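Long-range contacts in DELTA1-pyrroline-2-carboxylate reductase (Thermococcus litoralis DSM 5473, PDB 6T3E), which probably reduces Delta1-pyrroline-2-carboxylate to L-proline with a nicotinamide cofactor, as a member of the ornithine cyclodeaminase/mu-crystallin family: residues 178-183 / 205-210; 216-221 / 235-240; 55-60 / 81-86. All blocks are in the same frame, centred on the assembly; numbering follows the deposited sequence.

Contact 1 of 3, residues 178-183 / 205-210; sequences KALVYD and KTVESA. With NAI (1,4-dihydronicotinamide adenine dinucleotide), chain F.
Tyr-182 lays one ring face on the backbone of Ser-209 and Ala-210. Ala-210 N stands 3.4 Å from the Tyr-182 ring plane, over the ring centre, while Ser-209 C sits above the same face nearer the rim. Ala-210 CB comes within 3.5 Å of Tyr-182 CE2, and Val-207 O lies in plane at the ring edge. Tyr-182 CE2 also comes within 3.8 Å of the adenine C2A of NAI. CG of Tyr-182 is anti to the backbone N (chi1 163°), which carries the ring across the turn leading into helix 210-215. Val-207 divides its two methyls: CG1 meets Leu-180 CD2 at 3.8 Å, the side chains crossing at about a right angle, and CG2 meets Tyr-182 CB at 4.0 Å. Val-181 CG1 packs on Thr-206 CG2 on the other sheet face from Leu-180.

The two strands run parallel: Lys-205 N donates to Ala-179 O (3.0 Å), Val-181 N to Lys-205 O, and Val-207 N to Val-181 O (2.9 Å). Further out, Ser-209 is the N-cap of helix 210-215. Beyond the strand end, Asp-183 accepts NAI O2B and O3B on its two carboxylate oxygens, and the amides of Asn-185 and Ala-159 hold that carboxylate. An acidic residue gripping both adenine-ribose hydroxyls after the second strand, here within a right-handed beta-alpha-beta unit, is the signature of an NAD-binding Rossmann fold.

Contact 2 of 3, residues 216-221 / 235-240; sequences KSDILI and WIREGT
Arg-237 and Asp-218 are joined by a salt bridge whose hydrogen bond, Arg-237 NH2 to Asp-218 OD1, spans 3.1 Å and is nearly straight (174° at the hydrogen). Asp-218 OD1 lies in the guanidinium plane, at its edge, yet the arginine meets that oxygen from above the carboxylate plane; the two flat groups are turned 72° against each other.

The close-packed part is formed by Ser-217, Asp-218, Gly-239 and Thr-240, all buried, with Asp-218 CA and Thr-240 CA 4.7 Å apart. Thr-240 CA makes a CH...O contact of 3.3 Å with Asp-218 O, and Thr-240 CG2 rests 3.3 Å from Ser-217 O. The type II turn from Arg-237 to Thr-240, with Gly-239 at its third position, ties the start of strand 219-222 to the entry of strand 241-244, its neighbour in the parallel sheet of the Rossmann-type domain. Asp-218 has further partners: OD2 accepts the backbone amides of Lys-152 and Ile-153, and OD1 is also salt-bridged to Arg-148, which in addition binds Gly-239 O through NE. Ser-217 OG turns instead to Ala-213 O.

The other side is exposed and looser. Arg-237 has CG between its backbone N and carbonyl carbon (chi1 50°), and from there an extended chain carries the guanidinium across to the 216-221 segment. Ser-217 O lies over one guanidinium face, 3.2 Å from Arg-237 NH2, but at an angle too poor for a hydrogen bond, while Arg-237 NE makes a weak hydrogen bond to Glu-215 O.

Two arginines and two backbone amides around this buried carboxylate would be expected to favour its ionised form, with one of the arginines, Arg-237, exposed.

Contact 3 of 3, residues 55-60 / 81-86; sequences NGKAKV and YLEDSE
Glu-83 and Lys-57 meet first through their backbones, Glu-83 N donating to Lys-57 O at 3.2 Å, and the glutamate side chain then runs past that same carbonyl. Glu-83 CB is 4.0 Å from Lys-57 O, Glu-83 CG 3.7 Å and Glu-83 CD 4.0 Å. With the chain extended beyond CG, the carboxylate reaches the Lys-57 carbonyl group, OE1 beside it, an acceptor near an acceptor without a bond. Glu-83 OE2 lies 4.1 Å from Lys-59 CE and 4.3 Å from Lys-59 NZ, beyond a salt bridge; that NZ is bound instead by Glu-67 O and Glu-69 of the second subunit. Replacing Glu-83 by an alanine would probably open a gap alongside the Lys-57 carbonyl and deprive the Lys-59 ammonium of a nearby negative charge. The bent Lys-57 chain passes Asp-84 OD2 with its CG, their charges also beyond a salt bridge.

Lys-59 and Tyr-81 form an antiparallel hydrogen-bonded pair (Lys-59 N to Tyr-81 O, 2.9 Å). On the sheet face away from their side chains Ala-58 CB touches Leu-82 CD2 at 3.7 Å. This end of hairpin 58-68/73-82 follows the Schellman motif at Gly-56 that ends helix 39-54; Ala-58 and Leu-82 pack on that helix, Leu-82 also on helix 324-341.

Following the chain from its N terminus, contact 3 comes first and closes the hairpin of strands 58-68 and 73-82 at the edge, within this chain, of the mixed sheet, beside the second subunit. Contact 1 follows, spanning the helix 186-200 crossover at the edge, again within this chain, of the parallel sheet. Contact 2 then closes the connection from strand 219-222 to strand 241-244, further into that sheet. The three loops run in series, none enclosing or crossing another. Contacts 1 and 2 have centres 13 Å apart and touch, Leu-180 CD1 lying 3.7 Å from Lys-216 CD; contact 3 lies across the chain's centre, about 40 Å from contact 1 between centres.

Contact 1 of 3, residues 178-183 / 205-210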
loop_
_atom_site.group_PDB
_atom_site.type_symbol
_atom_site.label_atom_id
_atom_site.label_comp_id
_atom_site.label_asym_id
_atom_site.label_seq_id
_atom_site.Cartn_x
_atom_site.Cartn_y
_atom_site.Cartn_z
ATOM N N LYS B 178 -8.208 11.795 38.010
ATOM C CA LYS B 178 -7.912 10.447 38.468
ATOM C C LYS B 178 -8.305 9.451 37.385
ATOM O O LYS B 178 -9.298 9.644 36.676
ATOM C CB LYS B 178 -8.646 10.172 39.793
ATOM C CG LYS B 178 -8.758 8.735 40.232
ATOM C CD LYS B 178 -10.040 8.546 41.033
ATOM C CE LYS B 178 -10.181 7.115 41.518
ATOM N NZ LYS B 178 -11.370 6.890 42.398
ATOM N N ALA B 179 -7.526 8.373 37.278
ATOM C CA ALA B 179 -7.744 7.360 36.256
ATOM C C ALA B 179 -7.806 5.972 36.883
ATOM O O ALA B 179 -7.120 5.687 37.869
ATOM C CB ALA B 179 -6.654 7.414 35.169
ATOM N N LEU B 180 -8.652 5.117 36.301
ATOM C CA LEU B 180 -8.823 3.722 36.707
ATOM C C LEU B 180 -8.509 2.809 35.532
ATOM O O LEU B 180 -9.024 3.008 34.426
ATOM C CB LEU B 180 -10.252 3.452 37.188
ATOM C CG LEU B 180 -10.791 4.404 38.254
ATOM C CD1 LEU B 180 -12.270 4.162 38.511
ATOM C CD2 LEU B 180 -9.963 4.262 39.528
ATOM N N VAL B 181 -7.671 1.808 35.767
ATOM C CA VAL B 181 -7.167 0.967 34.692
ATOM C C VAL B 181 -7.454 -0.492 35.036
ATOM O O VAL B 181 -7.198 -0.936 36.162
ATOM C CB VAL B 181 -5.672 1.241 34.424
ATOM C CG1 VAL B 181 -4.835 1.063 35.679
ATOM C CG2 VAL B 181 -5.154 0.400 33.265
ATOM N N TYR B 182 -8.044 -1.214 34.082
ATOM C CA TYR B 182 -8.295 -2.638 34.218
ATOM C C TYR B 182 -7.703 -3.368 33.027
ATOM O O TYR B 182 -7.865 -2.933 31.884
ATOM C CB TYR B 182 -9.793 -2.926 34.314
ATOM C CG TYR B 182 -10.117 -4.371 34.039
ATOM C CD1 TYR B 182 -9.810 -5.362 34.967
ATOM C CD2 TYR B 182 -10.708 -4.753 32.841
ATOM C CE1 TYR B 182 -10.096 -6.687 34.710
ATOM C CE2 TYR B 182 -11.001 -6.075 32.580
ATOM C CZ TYR B 182 -10.693 -7.035 33.512
ATOM O OH TYR B 182 -10.978 -8.344 33.234
ATOM N N ASP B 183 -7.008 -4.468 33.297
ATOM C CA ASP B 183 -6.490 -5.336 32.252
ATOM C C ASP B 183 -6.500 -6.768 32.776
ATOM O O ASP B 183 -6.391 -6.997 33.984
ATOM C CB ASP B 183 -5.083 -4.896 31.827
ATOM C CG ASP B 183 -4.685 -5.422 30.458
ATOM O OD1 ASP B 183 -4.583 -6.653 30.302
ATOM O OD2 ASP B 183 -4.459 -4.602 29.537
ATOM N N LYS B 205 -5.022 4.401 39.588
ATOM C CA LYS B 205 -5.196 3.240 40.438
ATOM C C LYS B 205 -5.711 2.100 39.585
ATOM O O LYS B 205 -6.601 2.285 38.748
ATOM C CB LYS B 205 -6.176 3.518 41.581
ATOM C CG LYS B 205 -5.557 4.225 42.778
ATOM C CD LYS B 205 -5.145 3.220 43.839
ATOM C CE LYS B 205 -3.899 3.659 44.592
ATOM N NZ LYS B 205 -3.480 2.611 45.571
ATOM N N THR B 206 -5.124 0.935 39.780
ATOM C CA THR B 206 -5.595 -0.247 39.085
ATOM C C THR B 206 -6.845 -0.745 39.788
ATOM O O THR B 206 -6.867 -0.848 41.018
ATOM C CB THR B 206 -4.521 -1.333 39.080
ATOM O OG1 THR B 206 -4.315 -1.786 40.424
ATOM C CG2 THR B 206 -3.212 -0.786 38.537
ATOM N N VAL B 207 -7.886 -1.043 39.013
ATOM C CA VAL B 207 -9.093 -1.679 39.530
ATOM C C VAL B 207 -9.128 -3.118 38.984
ATOM O O VAL B 207 -8.404 -3.466 38.048
ATOM C CB VAL B 207 -10.382 -0.898 39.163
ATOM C CG1 VAL B 207 -10.311 0.526 39.646
ATOM C CG2 VAL B 207 -10.644 -0.950 37.659
ATOM N N GLU B 208 -10.005 -3.955 39.560
ATOM C CA GLU B 208 -9.962 -5.404 39.360
ATOM C C GLU B 208 -11.234 -5.928 38.698
ATOM O O GLU B 208 -11.584 -7.106 38.853
ATOM C CB GLU B 208 -9.713 -6.094 40.714
ATOM C CG GLU B 208 -9.016 -7.445 40.646
ATOM C CD GLU B 208 -7.706 -7.366 39.886
ATOM O OE1 GLU B 208 -6.820 -6.528 40.237
ATOM O OE2 GLU B 208 -7.570 -8.172 38.948
ATOM N N SER B 209 -11.899 -5.093 37.907
ATOM C CA SER B 209 -12.951 -5.556 37.007
ATOM C C SER B 209 -13.239 -4.469 35.978
ATOM O O SER B 209 -13.150 -3.272 36.274
ATOM C CB SER B 209 -14.260 -5.919 37.732
ATOM O OG SER B 209 -14.760 -4.822 38.462
ATOM N N ALA B 210 -13.591 -4.900 34.759
ATOM C CA ALA B 210 -14.020 -3.948 33.738
ATOM C C ALA B 210 -15.286 -3.213 34.161
ATOM O O ALA B 210 -15.464 -2.039 33.808
ATOM C CB ALA B 210 -14.244 -4.667 32.403
HETATM P PA NAI F . -1.270 -4.193 23.042
HETATM O O1A NAI F . -1.173 -5.685 22.856
HETATM O O2A NAI F . 0.107 -3.615 23.308
HETATM O O5B NAI F . -2.337 -3.771 24.221
HETATM C C5B NAI F . -3.564 -4.492 24.187
HETATM C C4B NAI F . -4.122 -4.620 25.672
HETATM O O4B NAI F . -5.321 -5.100 25.662
HETATM C C3B NAI F . -3.258 -5.639 26.451
HETATM O O3B NAI F . -2.733 -5.022 27.539
HETATM C C2B NAI F . -4.252 -6.760 26.819
HETATM O O2B NAI F . -3.856 -7.425 28.118
HETATM C C1B NAI F . -5.381 -6.116 26.923
HETATM N N9A NAI F . -6.522 -6.983 26.804
HETATM C C8A NAI F . -6.674 -7.856 25.805
HETATM N N7A NAI F . -7.826 -8.490 25.999
HETATM C C5A NAI F . -8.389 -8.006 27.118
HETATM C C6A NAI F . -9.572 -8.325 27.742
HETATM N N6A NAI F . -10.616 -9.283 27.431
HETATM N N1A NAI F . -9.927 -7.700 28.862
HETATM C C2A NAI F . -9.117 -6.739 29.371
HETATM N N3A NAI F . -7.951 -6.422 28.753
HETATM C C4A NAI F . -7.593 -7.074 27.618
HETATM O O3 NAI F . -1.889 -3.601 21.614
HETATM P PN NAI F . -2.235 -1.991 21.364
HETATM O O1N NAI F . -1.099 -1.478 20.502
HETATM O O2N NAI F . -2.371 -1.250 22.665
HETATM O O5D NAI F . -3.640 -1.875 20.556
HETATM C C5D NAI F . -4.802 -1.871 21.300
HETATM C C4D NAI F . -6.003 -1.992 20.325
HETATM O O4D NAI F . -6.131 -0.916 19.573
HETATM C C3D NAI F . -5.769 -3.157 19.352
HETATM O O3D NAI F . -6.959 -3.832 19.168
HETATM C C2D NAI F . -5.373 -2.488 18.028
HETATM O O2D NAI F . -5.700 -3.444 16.881
HETATM C C1D NAI F . -6.104 -1.404 18.034
HETATM N N1N NAI F . -5.479 -0.349 17.220
HETATM C C2N NAI F . -6.280 0.507 16.364
HETATM C C3N NAI F . -5.717 1.880 15.900
HETATM C C7N NAI F . -6.778 2.974 15.603
HETATM O O7N NAI F . -7.906 2.713 15.810
HETATM N N7N NAI F . -6.371 4.297 15.079
HETATM C C4N NAI F . -4.333 2.326 16.326
HETATM C C5N NAI F . -3.418 1.167 16.743
HETATM C C6N NAI F . -4.044 -0.142 17.255
#

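Contact 2 of 3, residues 216-221 / 235-240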
loop_
_atom_site.group_PDB
_atom_site.type_symbol
_atom_site.label_atom_id
_atom_site.label_comp_id
_atom_site.label_asym_id
_atom_site.label_seq_id
_atom_site.Cartn_x
_atom_site.Cartn_y
_atom_site.Cartn_z
ATOM N N LYS B 216 -17.448 3.985 36.969
ATOM C CA LYS B 216 -16.941 5.188 37.612
ATOM C C LYS B 216 -16.367 6.201 36.633
ATOM O O LYS B 216 -15.847 7.232 37.070
ATOM C CB LYS B 216 -15.878 4.820 38.651
ATOM C CG LYS B 216 -16.383 3.899 39.731
ATOM C CD LYS B 216 -15.246 3.171 40.403
ATOM C CE LYS B 216 -14.689 3.963 41.573
ATOM N NZ LYS B 216 -13.872 3.075 42.437
ATOM N N SER B 217 -16.466 5.946 35.331
ATOM C CA SER B 217 -15.816 6.767 34.319
ATOM C C SER B 217 -16.660 7.972 33.923
ATOM O O SER B 217 -17.873 7.863 33.721
ATOM C CB SER B 217 -15.532 5.939 33.068
ATOM O OG SER B 217 -14.501 5.004 33.289
ATOM N N ASP B 218 -15.998 9.119 33.780
ATOM C CA ASP B 218 -16.563 10.223 33.014
ATOM C C ASP B 218 -16.188 10.089 31.539
ATOM O O ASP B 218 -17.006 10.387 30.661
ATOM C CB ASP B 218 -16.081 11.566 33.578
ATOM C CG ASP B 218 -16.662 11.881 34.962
ATOM O OD1 ASP B 218 -17.861 11.599 35.206
ATOM O OD2 ASP B 218 -15.912 12.414 35.811
ATOM N N ILE B 219 -14.969 9.606 31.268
ATOM C CA ILE B 219 -14.489 9.246 29.936
ATOM C C ILE B 219 -13.912 7.839 30.012
ATOM O O ILE B 219 -13.089 7.547 30.883
ATOM C CB ILE B 219 -13.412 10.220 29.423
ATOM C CG1 ILE B 219 -13.998 11.614 29.223
ATOM C CG2 ILE B 219 -12.804 9.708 28.119
ATOM C CD1 ILE B 219 -12.955 12.659 28.915
ATOM N N LEU B 220 -14.322 6.972 29.099
ATOM C CA LEU B 220 -13.848 5.598 29.092
ATOM C C LEU B 220 -12.969 5.364 27.876
ATOM O O LEU B 220 -13.349 5.702 26.749
ATOM C CB LEU B 220 -15.014 4.606 29.089
ATOM C CG LEU B 220 -14.615 3.128 29.051
ATOM C CD1 LEU B 220 -13.823 2.766 30.297
ATOM C CD2 LEU B 220 -15.835 2.247 28.909
ATOM N N ILE B 221 -11.809 4.759 28.107
ATOM C CA ILE B 221 -10.860 4.420 27.056
ATOM C C ILE B 221 -10.829 2.900 26.958
ATOM O O ILE B 221 -10.534 2.218 27.945
ATOM C CB ILE B 221 -9.457 4.978 27.356
ATOM C CG1 ILE B 221 -9.422 6.504 27.243
ATOM C CG2 ILE B 221 -8.415 4.337 26.455
ATOM C CD1 ILE B 221 -8.295 7.135 28.048
ATOM N N TRP B 235 -23.553 -1.170 32.405
ATOM C CA TRP B 235 -22.714 -0.470 33.366
ATOM C C TRP B 235 -22.596 1.019 33.092
ATOM O O TRP B 235 -22.312 1.784 34.022
ATOM C CB TRP B 235 -21.307 -1.073 33.385
ATOM C CG TRP B 235 -21.284 -2.564 33.503
ATOM C CD1 TRP B 235 -22.225 -3.366 34.106
ATOM C CD2 TRP B 235 -20.265 -3.442 33.010
ATOM N NE1 TRP B 235 -21.850 -4.682 34.007
ATOM C CE2 TRP B 235 -20.648 -4.755 33.348
ATOM C CE3 TRP B 235 -19.062 -3.245 32.320
ATOM C CZ2 TRP B 235 -19.871 -5.862 33.019
ATOM C CZ3 TRP B 235 -18.294 -4.350 31.992
ATOM C CH2 TRP B 235 -18.707 -5.641 32.333
ATOM N N ILE B 236 -22.795 1.444 31.849
ATOM C CA ILE B 236 -22.518 2.823 31.465
ATOM C C ILE B 236 -23.634 3.734 31.964
ATOM O O ILE B 236 -24.783 3.628 31.521
ATOM C CB ILE B 236 -22.354 2.939 29.945
ATOM C CG1 ILE B 236 -21.553 1.742 29.419
ATOM C CG2 ILE B 236 -21.673 4.238 29.598
ATOM C CD1 ILE B 236 -21.203 1.812 27.944
ATOM N N ARG B 237 -23.287 4.662 32.851
ATOM C CA ARG B 237 -24.245 5.662 33.288
ATOM C C ARG B 237 -24.245 6.832 32.309
ATOM O O ARG B 237 -23.379 6.948 31.443
ATOM C CB ARG B 237 -23.938 6.137 34.711
ATOM C CG ARG B 237 -22.510 6.554 34.950
ATOM C CD ARG B 237 -22.353 7.139 36.347
ATOM N NE ARG B 237 -20.997 7.626 36.590
ATOM C CZ ARG B 237 -20.488 8.736 36.060
ATOM N NH1 ARG B 237 -21.217 9.488 35.243
ATOM N NH2 ARG B 237 -19.242 9.096 36.347
ATOM N N GLU B 238 -25.250 7.691 32.433
ATOM C CA GLU B 238 -25.374 8.800 31.506
ATOM C C GLU B 238 -24.206 9.773 31.651
ATOM O O GLU B 238 -23.502 9.815 32.668
ATOM C CB GLU B 238 -26.700 9.531 31.706
ATOM C CG GLU B 238 -27.212 9.548 33.122
ATOM C CD GLU B 238 -28.571 10.218 33.222
ATOM O OE1 GLU B 238 -28.644 11.338 33.778
ATOM O OE2 GLU B 238 -29.564 9.631 32.735
ATOM N N GLY B 239 -23.996 10.545 30.592
ATOM C CA GLY B 239 -22.988 11.576 30.578
ATOM C C GLY B 239 -21.571 11.112 30.360
ATOM O O GLY B 239 -20.656 11.940 30.420
ATOM N N THR B 240 -21.350 9.833 30.100
ATOM C CA THR B 240 -20.006 9.330 29.879
ATOM C C THR B 240 -19.700 9.306 28.387
ATOM O O THR B 240 -20.579 9.030 27.564
ATOM C CB THR B 240 -19.814 7.940 30.482
ATOM O OG1 THR B 240 -20.258 6.950 29.548
ATOM C CG2 THR B 240 -20.572 7.808 31.799
#

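Contact 3 of 3, residues 55-60 / 81-86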
loop_
_atom_site.group_PDB
_atom_site.type_symbol
_atom_site.label_atom_id
_atom_site.label_comp_id
_atom_site.label_asym_id
_atom_site.label_seq_id
_atom_site.Cartn_x
_atom_site.Cartn_y
_atom_site.Cartn_z
ATOM N N ASN B 55 -13.217 19.294 3.288
ATOM C CA ASN B 55 -13.262 20.266 2.200
ATOM C C ASN B 55 -12.911 19.661 0.844
ATOM O O ASN B 55 -12.701 20.418 -0.112
ATOM C CB ASN B 55 -12.324 21.437 2.500
ATOM C CG ASN B 55 -12.730 22.210 3.743
ATOM O OD1 ASN B 55 -13.913 22.321 4.065
ATOM N ND2 ASN B 55 -11.745 22.741 4.455
ATOM N N GLY B 56 -12.876 18.330 0.737
ATOM C CA GLY B 56 -12.592 17.655 -0.516
ATOM C C GLY B 56 -11.153 17.708 -0.970
ATOM O O GLY B 56 -10.876 17.481 -2.150
ATOM N N LYS B 57 -10.222 17.989 -0.059
ATOM C CA LYS B 57 -8.809 18.106 -0.388
ATOM C C LYS B 57 -7.994 16.892 0.053
ATOM O O LYS B 57 -6.781 17.012 0.252
ATOM C CB LYS B 57 -8.235 19.378 0.231
ATOM C CG LYS B 57 -8.801 20.650 -0.337
ATOM C CD LYS B 57 -8.437 20.791 -1.803
ATOM C CE LYS B 57 -8.832 22.170 -2.367
ATOM N NZ LYS B 57 -8.054 22.536 -3.587
ATOM N N ALA B 58 -8.627 15.728 0.208
ATOM C CA ALA B 58 -7.938 14.514 0.622
ATOM C C ALA B 58 -8.327 13.360 -0.284
ATOM O O ALA B 58 -9.498 13.199 -0.641
ATOM C CB ALA B 58 -8.262 14.141 2.072
ATOM N N LYS B 59 -7.342 12.545 -0.631
ATOM C CA LYS B 59 -7.572 11.312 -1.372
ATOM C C LYS B 59 -7.227 10.147 -0.444
ATOM O O LYS B 59 -6.054 9.803 -0.271
ATOM C CB LYS B 59 -6.753 11.293 -2.657
ATOM C CG LYS B 59 -7.385 12.083 -3.768
ATOM C CD LYS B 59 -6.629 11.912 -5.059
ATOM C CE LYS B 59 -7.300 12.708 -6.159
ATOM N NZ LYS B 59 -6.429 12.822 -7.357
ATOM N N VAL B 60 -8.259 9.533 0.132
ATOM C CA VAL B 60 -8.103 8.417 1.065
ATOM C C VAL B 60 -8.861 7.202 0.546
ATOM O O VAL B 60 -9.997 6.949 0.974
ATOM C CB VAL B 60 -8.598 8.771 2.474
ATOM C CG1 VAL B 60 -7.968 7.822 3.518
ATOM C CG2 VAL B 60 -8.326 10.220 2.788
ATOM N N TYR B 81 -3.199 11.010 0.247
ATOM C CA TYR B 81 -2.602 12.224 -0.283
ATOM C C TYR B 81 -3.437 13.399 0.189
ATOM O O TYR B 81 -4.633 13.476 -0.108
ATOM C CB TYR B 81 -2.518 12.182 -1.814
ATOM C CG TYR B 81 -2.025 13.470 -2.424
ATOM C CD1 TYR B 81 -0.999 14.202 -1.827
ATOM C CD2 TYR B 81 -2.591 13.964 -3.587
ATOM C CE1 TYR B 81 -0.552 15.393 -2.384
ATOM C CE2 TYR B 81 -2.156 15.151 -4.151
ATOM C CZ TYR B 81 -1.142 15.866 -3.545
ATOM O OH TYR B 81 -0.722 17.047 -4.114
ATOM N N LEU B 82 -2.815 14.302 0.936
ATOM C CA LEU B 82 -3.465 15.537 1.351
ATOM C C LEU B 82 -2.850 16.655 0.527
ATOM O O LEU B 82 -1.681 17.013 0.721
ATOM C CB LEU B 82 -3.309 15.783 2.850
ATOM C CG LEU B 82 -3.525 14.573 3.748
ATOM C CD1 LEU B 82 -3.537 15.003 5.198
ATOM C CD2 LEU B 82 -4.813 13.865 3.365
ATOM N N GLU B 83 -3.657 17.218 -0.373
ATOM C CA GLU B 83 -3.134 18.055 -1.442
ATOM C C GLU B 83 -2.817 19.462 -0.970
ATOM O O GLU B 83 -1.830 20.046 -1.428
ATOM C CB GLU B 83 -4.127 18.070 -2.604
ATOM C CG GLU B 83 -4.725 16.678 -2.863
ATOM C CD GLU B 83 -6.020 16.679 -3.660
ATOM O OE1 GLU B 83 -7.084 16.973 -3.065
ATOM O OE2 GLU B 83 -5.975 16.349 -4.873
ATOM N N ASP B 84 -3.589 20.000 -0.026
ATOM C CA ASP B 84 -3.250 21.299 0.547
ATOM C C ASP B 84 -1.975 21.217 1.379
ATOM O O ASP B 84 -1.060 22.033 1.220
ATOM C CB ASP B 84 -4.410 21.813 1.396
ATOM C CG ASP B 84 -5.502 22.436 0.562
ATOM O OD1 ASP B 84 -5.245 22.746 -0.627
ATOM O OD2 ASP B 84 -6.622 22.600 1.092
ATOM N N SER B 85 -1.892 20.231 2.269
ATOM C CA SER B 85 -0.697 20.040 3.074
ATOM C C SER B 85 0.448 19.426 2.282
ATOM O O SER B 85 1.588 19.437 2.763
ATOM C CB SER B 85 -1.023 19.172 4.294
ATOM O OG SER B 85 -1.688 19.935 5.287
ATOM N N GLU B 86 0.173 18.906 1.088
ATOM C CA GLU B 86 1.180 18.238 0.266
ATOM C C GLU B 86 1.875 17.130 1.054
ATOM O O GLU B 86 3.101 17.052 1.134
ATOM C CB GLU B 86 2.187 19.240 -0.294
ATOM C CG GLU B 86 1.595 20.192 -1.304
ATOM C CD GLU B 86 1.432 19.580 -2.691
ATOM O OE1 GLU B 86 1.299 18.338 -2.784
ATOM O OE2 GLU B 86 1.442 20.349 -3.690
#